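Local coordinates for protein myosin regulatory light chain (PDB 3PN7) that probably makes molluscan muscle myosin responsive to calcium, serving as its regulatory, calcium-binding light chain, and here carries a magnesium ion, at residues 16-19 with 20-23; 35-38 with 39-43; 109-112 with 113-116. All blocks are in the same frame, centred on the assembly; numbering follows the deposited sequence.

Contact 1. Residues 16-19 with 20-23; sequences RLPQ and KLMQ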
loop_
_atom_site.group_PDB
_atom_site.type_symbol
_atom_site.label_atom_id
_atom_site.label_comp_id
_atom_site.label_asym_id
_atom_site.label_seq_id
_atom_site.Cartn_x
_atom_site.Cartn_y
_atom_site.Cartn_z
ATOM N N ARG B 16 13.015 -15.121 -8.437
ATOM C CA ARG B 16 12.957 -16.375 -7.699
ATOM C C ARG B 16 13.411 -17.538 -8.569
ATOM O O ARG B 16 14.263 -17.374 -9.438
ATOM C CB ARG B 16 11.541 -16.628 -7.179
ATOM C CG ARG B 16 11.088 -15.645 -6.110
ATOM C CD ARG B 16 9.698 -15.924 -5.559
ATOM N NE ARG B 16 9.282 -14.915 -4.589
ATOM C CZ ARG B 16 8.075 -14.858 -4.045
ATOM N NH1 ARG B 16 7.155 -15.757 -4.370
ATOM N NH2 ARG B 16 7.782 -13.904 -3.171
ATOM N N LEU B 17 12.836 -18.713 -8.336
ATOM C CA LEU B 17 11.850 -18.897 -7.280
ATOM C C LEU B 17 12.556 -19.157 -5.958
ATOM O O LEU B 17 13.695 -19.615 -5.942
ATOM C CB LEU B 17 10.926 -20.063 -7.620
ATOM C CG LEU B 17 11.024 -20.577 -9.055
ATOM C CD1 LEU B 17 10.009 -21.684 -9.296
ATOM C CD2 LEU B 17 10.821 -19.440 -10.040
ATOM N N PRO B 18 11.885 -18.865 -4.850
ATOM C CA PRO B 18 12.517 -19.023 -3.537
ATOM C C PRO B 18 12.893 -20.465 -3.239
ATOM O O PRO B 18 12.214 -21.384 -3.688
ATOM C CB PRO B 18 11.422 -18.569 -2.565
ATOM C CG PRO B 18 10.473 -17.776 -3.385
ATOM C CD PRO B 18 10.497 -18.393 -4.738
ATOM N N GLN B 19 13.964 -20.652 -2.477
ATOM C CA GLN B 19 14.355 -21.980 -2.030
ATOM C C GLN B 19 13.312 -22.820 -1.298
ATOM O O GLN B 19 13.234 -24.019 -1.517
ATOM C CB GLN B 19 15.670 -21.947 -1.239
ATOM C CG GLN B 19 16.916 -22.089 -2.113
ATOM C CD GLN B 19 16.746 -23.129 -3.221
ATOM O OE1 GLN B 19 16.834 -24.340 -2.976
ATOM N NE2 GLN B 19 16.500 -22.657 -4.447
ATOM N N LYS B 20 12.512 -22.210 -0.434
ATOM C CA LYS B 20 11.492 -22.985 0.270
ATOM C C LYS B 20 10.429 -23.510 -0.689
ATOM O O LYS B 20 9.839 -24.558 -0.457
ATOM C CB LYS B 20 10.833 -22.167 1.378
ATOM C CG LYS B 20 10.283 -20.828 0.915
ATOM C CD LYS B 20 9.395 -20.222 1.989
ATOM C CE LYS B 20 9.873 -20.631 3.389
ATOM N NZ LYS B 20 11.310 -20.280 3.661
ATOM N N LEU B 21 10.175 -22.764 -1.758
ATOM C CA LEU B 21 9.221 -23.200 -2.765
ATOM C C LEU B 21 9.816 -24.344 -3.594
ATOM O O LEU B 21 9.128 -25.308 -3.916
ATOM C CB LEU B 21 8.786 -22.028 -3.651
ATOM C CG LEU B 21 7.748 -22.365 -4.726
ATOM C CD1 LEU B 21 6.466 -22.858 -4.081
ATOM C CD2 LEU B 21 7.475 -21.157 -5.619
ATOM N N MET B 22 11.098 -24.242 -3.932
ATOM C CA MET B 22 11.790 -25.366 -4.558
ATOM C C MET B 22 11.719 -26.590 -3.646
ATOM O O MET B 22 11.525 -27.710 -4.117
ATOM C CB MET B 22 13.252 -25.028 -4.838
ATOM C CG MET B 22 13.708 -25.342 -6.255
ATOM S SD MET B 22 13.261 -24.020 -7.397
ATOM C CE MET B 22 14.722 -23.932 -8.434
ATOM N N GLN B 23 11.859 -26.367 -2.341
ATOM C CA GLN B 23 11.902 -27.464 -1.372
ATOM C C GLN B 23 10.518 -28.087 -1.185
ATOM O O GLN B 23 10.376 -29.291 -0.942
ATOM C CB GLN B 23 12.457 -26.980 -0.023
ATOM C CG GLN B 23 13.902 -26.457 -0.093
ATOM C CD GLN B 23 14.392 -25.839 1.230
ATOM O OE1 GLN B 23 13.848 -26.119 2.305
ATOM N NE2 GLN B 23 15.421 -24.991 1.147
#
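Leu21 meets Leu17 and Pro18 where the chain stops being loop and starts to wind into helix 19-32, and this is the close-packed side of the contact. With its CG placed opposite the backbone N (chi1 -178°), Leu21 lies alongside the proline ring, both side chains pointing the same way. Pro18 CD sits 4.2 Å from Leu21 CB. One branch then reaches past the ring, Leu21 CD2 coming to 4.1 Å from Leu17 CB. Pro18 is the N-cap, and having no side-chain donor or acceptor it works through its carbonyl. Met22 N gives Pro18 O a nearly straight bond of 3.1 Å (N-H...O 165°), lying in the carbonyl plane, while Leu21 N adds a weak one to the same oxygen.

The other side opens to solvent. Gln19 begins the helix, and its carbonyl carries the next bond: Gln23 N approaches Gln19 O at 2.8 Å, tilted out of the carbonyl plane. The Gln23 chain leaves beside its own backbone N, which lays CG against that oxygen before the extended chain carries the amide outward. There Gln23 NE2 passes 3.9 Å from Gln19 CB, a touch without a hydrogen bond. The bent Gln19 chain reaches across Met22, with Gln19 NE2 at 4.0 Å from Met22 CB. Met22 SD rests loosely near Leu17 CG, 4.4 Å away.

Arg16 makes no contact with 20-23; its guanidinium reaches further along the chain, in a salt bridge with Asp89 and a hydrogen bond to the carbonyl of Ser86. The whole is a proline-capped first turn, apolar on one flank and polar on the other, and it starts the helix that leads into the metal-binding loop of the first EF-hand.

Contact 2. Residues 35-38 with 39-43; sequences NRDG and FIDIN. With MG (magnesium ion), chain G.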
loop_
_atom_site.group_PDB
_atom_site.type_symbol
_atom_site.label_atom_id
_atom_site.label_comp_id
_atom_site.label_asym_id
_atom_site.label_seq_id
_atom_site.Cartn_x
_atom_site.Cartn_y
_atom_site.Cartn_z
ATOM N N ASN B 35 6.816 -44.818 -6.204
ATOM C CA ASN B 35 7.822 -45.756 -6.712
ATOM C C ASN B 35 9.224 -45.549 -6.159
ATOM O O ASN B 35 10.028 -46.479 -6.139
ATOM C CB ASN B 35 7.944 -45.612 -8.242
ATOM C CG ASN B 35 6.966 -46.465 -8.982
ATOM O OD1 ASN B 35 6.843 -46.374 -10.204
ATOM N ND2 ASN B 35 6.252 -47.316 -8.247
ATOM N N ARG B 36 9.507 -44.326 -5.724
ATOM C CA ARG B 36 10.859 -43.931 -5.363
ATOM C C ARG B 36 11.679 -44.040 -6.635
ATOM O O ARG B 36 12.905 -43.962 -6.630
ATOM C CB ARG B 36 11.412 -44.825 -4.257
ATOM C CG ARG B 36 10.788 -44.550 -2.902
ATOM C CD ARG B 36 11.055 -45.675 -1.926
ATOM N NE ARG B 36 10.147 -45.629 -0.787
ATOM C CZ ARG B 36 10.429 -46.127 0.410
ATOM N NH1 ARG B 36 11.598 -46.708 0.627
ATOM N NH2 ARG B 36 9.543 -46.043 1.390
ATOM N N ASP B 37 10.948 -44.216 -7.727
ATOM C CA ASP B 37 11.478 -44.301 -9.077
ATOM C C ASP B 37 12.399 -43.143 -9.430
ATOM O O ASP B 37 13.440 -43.332 -10.054
ATOM C CB ASP B 37 10.303 -44.290 -10.053
ATOM C CG ASP B 37 10.541 -45.151 -11.262
ATOM O OD1 ASP B 37 11.703 -45.528 -11.505
ATOM O OD2 ASP B 37 9.562 -45.452 -11.969
ATOM N N GLY B 38 11.992 -41.939 -9.047
ATOM C CA GLY B 38 12.639 -40.728 -9.508
ATOM C C GLY B 38 11.806 -40.183 -10.651
ATOM O O GLY B 38 12.114 -39.148 -11.233
ATOM N N PHE B 39 10.737 -40.908 -10.963
ATOM C CA PHE B 39 9.788 -40.517 -12.002
ATOM C C PHE B 39 8.393 -40.620 -11.432
ATOM O O PHE B 39 8.147 -41.429 -10.565
ATOM C CB PHE B 39 9.894 -41.442 -13.229
ATOM C CG PHE B 39 11.201 -41.325 -13.951
ATOM C CD1 PHE B 39 11.355 -40.418 -14.982
ATOM C CD2 PHE B 39 12.294 -42.088 -13.565
ATOM C CE1 PHE B 39 12.567 -40.284 -15.633
ATOM C CE2 PHE B 39 13.504 -41.957 -14.208
ATOM C CZ PHE B 39 13.641 -41.052 -15.247
ATOM N N ILE B 40 7.480 -39.784 -11.898
ATOM C CA ILE B 40 6.065 -40.019 -11.651
ATOM C C ILE B 40 5.430 -40.645 -12.892
ATOM O O ILE B 40 5.441 -40.040 -13.974
ATOM C CB ILE B 40 5.324 -38.704 -11.293
ATOM C CG1 ILE B 40 5.902 -38.071 -10.024
ATOM C CG2 ILE B 40 3.813 -38.942 -11.135
ATOM C CD1 ILE B 40 5.281 -36.709 -9.721
ATOM N N ASP B 41 4.898 -41.861 -12.758
ATOM C CA ASP B 41 4.158 -42.475 -13.867
ATOM C C ASP B 41 2.674 -42.608 -13.560
ATOM O O ASP B 41 2.192 -42.109 -12.542
ATOM C CB ASP B 41 4.757 -43.827 -14.269
ATOM C CG ASP B 41 4.720 -44.848 -13.141
ATOM O OD1 ASP B 41 4.050 -44.604 -12.116
ATOM O OD2 ASP B 41 5.369 -45.907 -13.279
ATOM N N ILE B 42 1.938 -43.294 -14.422
ATOM C CA ILE B 42 0.498 -43.366 -14.216
ATOM C C ILE B 42 0.125 -44.135 -12.940
ATOM O O ILE B 42 -0.867 -43.815 -12.287
ATOM C CB ILE B 42 -0.242 -43.918 -15.437
ATOM C CG1 ILE B 42 -1.747 -43.832 -15.196
ATOM C CG2 ILE B 42 0.194 -45.365 -15.729
ATOM C CD1 ILE B 42 -2.579 -43.850 -16.454
ATOM N N ASN B 43 0.931 -45.129 -12.580
ATOM C CA ASN B 43 0.700 -45.895 -11.357
ATOM C C ASN B 43 0.901 -45.059 -10.085
ATOM O O ASN B 43 0.120 -45.170 -9.132
ATOM C CB ASN B 43 1.601 -47.137 -11.306
ATOM C CG ASN B 43 1.383 -48.072 -12.486
ATOM O OD1 ASN B 43 0.268 -48.195 -13.016
ATOM N ND2 ASN B 43 2.455 -48.739 -12.908
HETATM MG MG MG G . 7.858 -43.815 -9.963
#
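Asp37 and Phe39 flank Gly38, whose positive phi (99°) turns the backbone of this EF-hand loop back around the magnesium ion before Phe39 and Ile40 run out extended and helix 42-52 begins after Asp41. That turn aims the Phe39 carbonyl inward at the metal, while Gly38 N bonds to Asp33. Ile40 bonds through its backbone to Leu72, in the neighbouring loop.

Gly38 O lies over one face of the Phe39 ring, 3.6 Å from Phe39 CG, and the Asp37 carboxylate crosses the ring obliquely, its OD1 4.1 Å from Phe39 CD2 and its plane steeply turned (75°) to the ring. Pro71 and Asn73 pack against the ring too. Replacing Phe39 by an alanine here would keep the main-chain metal ligand but would probably leave the Gly38 carbonyl uncovered and Pro71 and Asn73 without their aromatic neighbour.

Asp41 is the N-cap of helix 42-52, and its OD1 accepts a hydrogen bond from Asp44 N. Asp37 OD2 and Asp41 OD2 are 4.4 Å apart, like charges that the nearby cation would probably help to offset. Asp37 binds magnesium in a structure of this protein but is not bonded to the ion in this model. Asn35 belongs to the metal site, but how its side chain is placed there is doubtful. Asp33 and Asp44 also bind the ion, and Phe39 O stands 2.5 Å from the magnesium.

Contact 3. Residues 109-112 with 113-116; sequences LNIE and YIKD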
loop_
_atom_site.group_PDB
_atom_site.type_symbol
_atom_site.label_atom_id
_atom_site.label_comp_id
_atom_site.label_asym_id
_atom_site.label_seq_id
_atom_site.Cartn_x
_atom_site.Cartn_y
_atom_site.Cartn_z
ATOM N N LEU B 109 -12.210 -6.920 6.167
ATOM C CA LEU B 109 -11.983 -5.686 5.439
ATOM C C LEU B 109 -13.366 -5.263 4.938
ATOM O O LEU B 109 -14.158 -6.113 4.533
ATOM C CB LEU B 109 -11.062 -5.981 4.247
ATOM C CG LEU B 109 -9.682 -5.356 4.120
ATOM C CD1 LEU B 109 -9.071 -5.080 5.489
ATOM C CD2 LEU B 109 -8.741 -6.207 3.246
ATOM N N ASN B 110 -13.676 -3.969 4.985
ATOM C CA ASN B 110 -14.882 -3.472 4.328
ATOM C C ASN B 110 -14.853 -3.867 2.859
ATOM O O ASN B 110 -13.871 -3.596 2.161
ATOM C CB ASN B 110 -14.994 -1.946 4.444
ATOM C CG ASN B 110 -15.375 -1.485 5.847
ATOM O OD1 ASN B 110 -15.526 -2.298 6.761
ATOM N ND2 ASN B 110 -15.530 -0.171 6.017
ATOM N N ILE B 111 -15.926 -4.498 2.392
ATOM C CA ILE B 111 -16.005 -4.973 1.010
ATOM C C ILE B 111 -15.658 -3.877 -0.009
ATOM O O ILE B 111 -14.960 -4.135 -0.977
ATOM C CB ILE B 111 -17.407 -5.572 0.690
ATOM C CG1 ILE B 111 -17.457 -6.124 -0.745
ATOM C CG2 ILE B 111 -18.492 -4.523 0.864
ATOM C CD1 ILE B 111 -16.476 -7.239 -1.029
ATOM N N GLU B 112 -16.122 -2.650 0.228
ATOM C CA GLU B 112 -15.878 -1.556 -0.710
ATOM C C GLU B 112 -14.412 -1.143 -0.699
ATOM O O GLU B 112 -13.895 -0.646 -1.689
ATOM C CB GLU B 112 -16.750 -0.328 -0.390
ATOM C CG GLU B 112 -17.869 -0.565 0.621
ATOM C CD GLU B 112 -17.400 -0.604 2.079
ATOM O OE1 GLU B 112 -16.623 0.298 2.515
ATOM O OE2 GLU B 112 -17.838 -1.533 2.798
ATOM N N TYR B 113 -13.745 -1.356 0.424
ATOM C CA TYR B 113 -12.327 -1.016 0.549
ATOM C C TYR B 113 -11.467 -1.985 -0.275
ATOM O O TYR B 113 -10.661 -1.564 -1.099
ATOM C CB TYR B 113 -11.925 -1.066 2.027
ATOM C CG TYR B 113 -10.518 -0.618 2.367
ATOM C CD1 TYR B 113 -9.868 0.366 1.629
ATOM C CD2 TYR B 113 -9.846 -1.176 3.456
ATOM C CE1 TYR B 113 -8.571 0.785 1.973
ATOM C CE2 TYR B 113 -8.572 -0.774 3.805
ATOM C CZ TYR B 113 -7.933 0.197 3.058
ATOM O OH TYR B 113 -6.666 0.584 3.414
ATOM N N ILE B 114 -11.636 -3.289 -0.065
ATOM C CA ILE B 114 -10.852 -4.251 -0.843
ATOM C C ILE B 114 -11.164 -4.224 -2.355
ATOM O O ILE B 114 -10.288 -4.437 -3.189
ATOM C CB ILE B 114 -10.946 -5.689 -0.274
ATOM C CG1 ILE B 114 -9.927 -6.569 -0.991
ATOM C CG2 ILE B 114 -12.375 -6.241 -0.363
ATOM C CD1 ILE B 114 -8.480 -6.121 -0.762
ATOM N N LYS B 115 -12.405 -3.932 -2.717
ATOM C CA LYS B 115 -12.723 -3.781 -4.130
ATOM C C LYS B 115 -11.983 -2.594 -4.724
ATOM O O LYS B 115 -11.429 -2.678 -5.818
ATOM C CB LYS B 115 -14.230 -3.660 -4.347
ATOM C CG LYS B 115 -14.948 -4.973 -4.133
ATOM C CD LYS B 115 -16.308 -4.987 -4.812
ATOM C CE LYS B 115 -16.985 -6.336 -4.627
ATOM N NZ LYS B 115 -18.160 -6.489 -5.529
ATOM N N ASP B 116 -11.949 -1.496 -3.982
ATOM C CA ASP B 116 -11.290 -0.281 -4.446
ATOM C C ASP B 116 -9.796 -0.524 -4.613
ATOM O O ASP B 116 -9.225 -0.213 -5.663
ATOM C CB ASP B 116 -11.554 0.871 -3.466
ATOM C CG ASP B 116 -11.027 2.213 -3.970
ATOM O OD1 ASP B 116 -10.912 2.396 -5.199
ATOM O OD2 ASP B 116 -10.738 3.091 -3.129
#
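Ile114 sets its CG1 opposite the backbone N (chi1 -171°), which, with chi2 near +60°, brings CD1 to Leu109, while Ile111, with the same kind of first torsion (-177°), lays its CD1 beside Lys115. These placements carry much of the apolar contact. Leu109 CD2 meets Ile114 CD1 at 4.0 Å, the two side chains crossing at about a right angle. Next to it, Leu109 CG touches the Tyr113 ring obliquely, 4.2 Å from Tyr113 CD2. One residue further along the helix, Ile111 and Lys115 lie side by side and point the same way. The extended lysine chain runs along the isoleucine, bringing Lys115 CE to 3.7 Å from Ile111 CD1.

The backbone underneath is the opening of helix 111-120. Asn110 holds the N-cap place, yet it is the main-chain carbonyl that does the bonding, taking Ile114 N almost head-on at 3.2 Å and Tyr113 N more weakly. The ladder goes on with Lys115 N to Ile111 O at 3.1 Å and Asp116 N to Glu112 O, the last donor standing above the carbonyl plane. Asn110 OD1 is instead bonded to Lys143, on the adjoining strand 143-144, and the backbone of Leu109 pairs with Phe144 there. The pairing is consistent with the short antiparallel link between the two loops of an EF-hand pair.

Phe98 packs on Leu109 and Ile114 from helix 91-99, and Phe134 of helix 127-134 covers Ile111 and Ile114. Lys115 completes this by making a cation-pi contact with Phe134. The methylenes of the lysine are thus spent on isoleucine and its charge on an aromatic ring, so a charged residue adds its aliphatic part to the apolar packing, while its nitrogen probably gains some electrostatic support from the ring.

In the fold
All three contacts lie at the start of a helix, but in different surroundings. Contact 1, at the surface, opens helix 19-32, and contact 2, also at the surface, lies in the loop that this helix leads into, running on into helix 42-52; the two thus belong to one EF-hand, with centres about 23 Å apart. Contact 3 begins helix 111-120 on the opposite side of the chain's centre from contact 2, about 46 Å away between centres, and is partly buried. Chemistry follows place: a proline cap with mixed apolar and amide contacts in the first, carboxylates and a carbonyl around a metal in the second, and aliphatic and aromatic packing where a strand runs into a helix in the third.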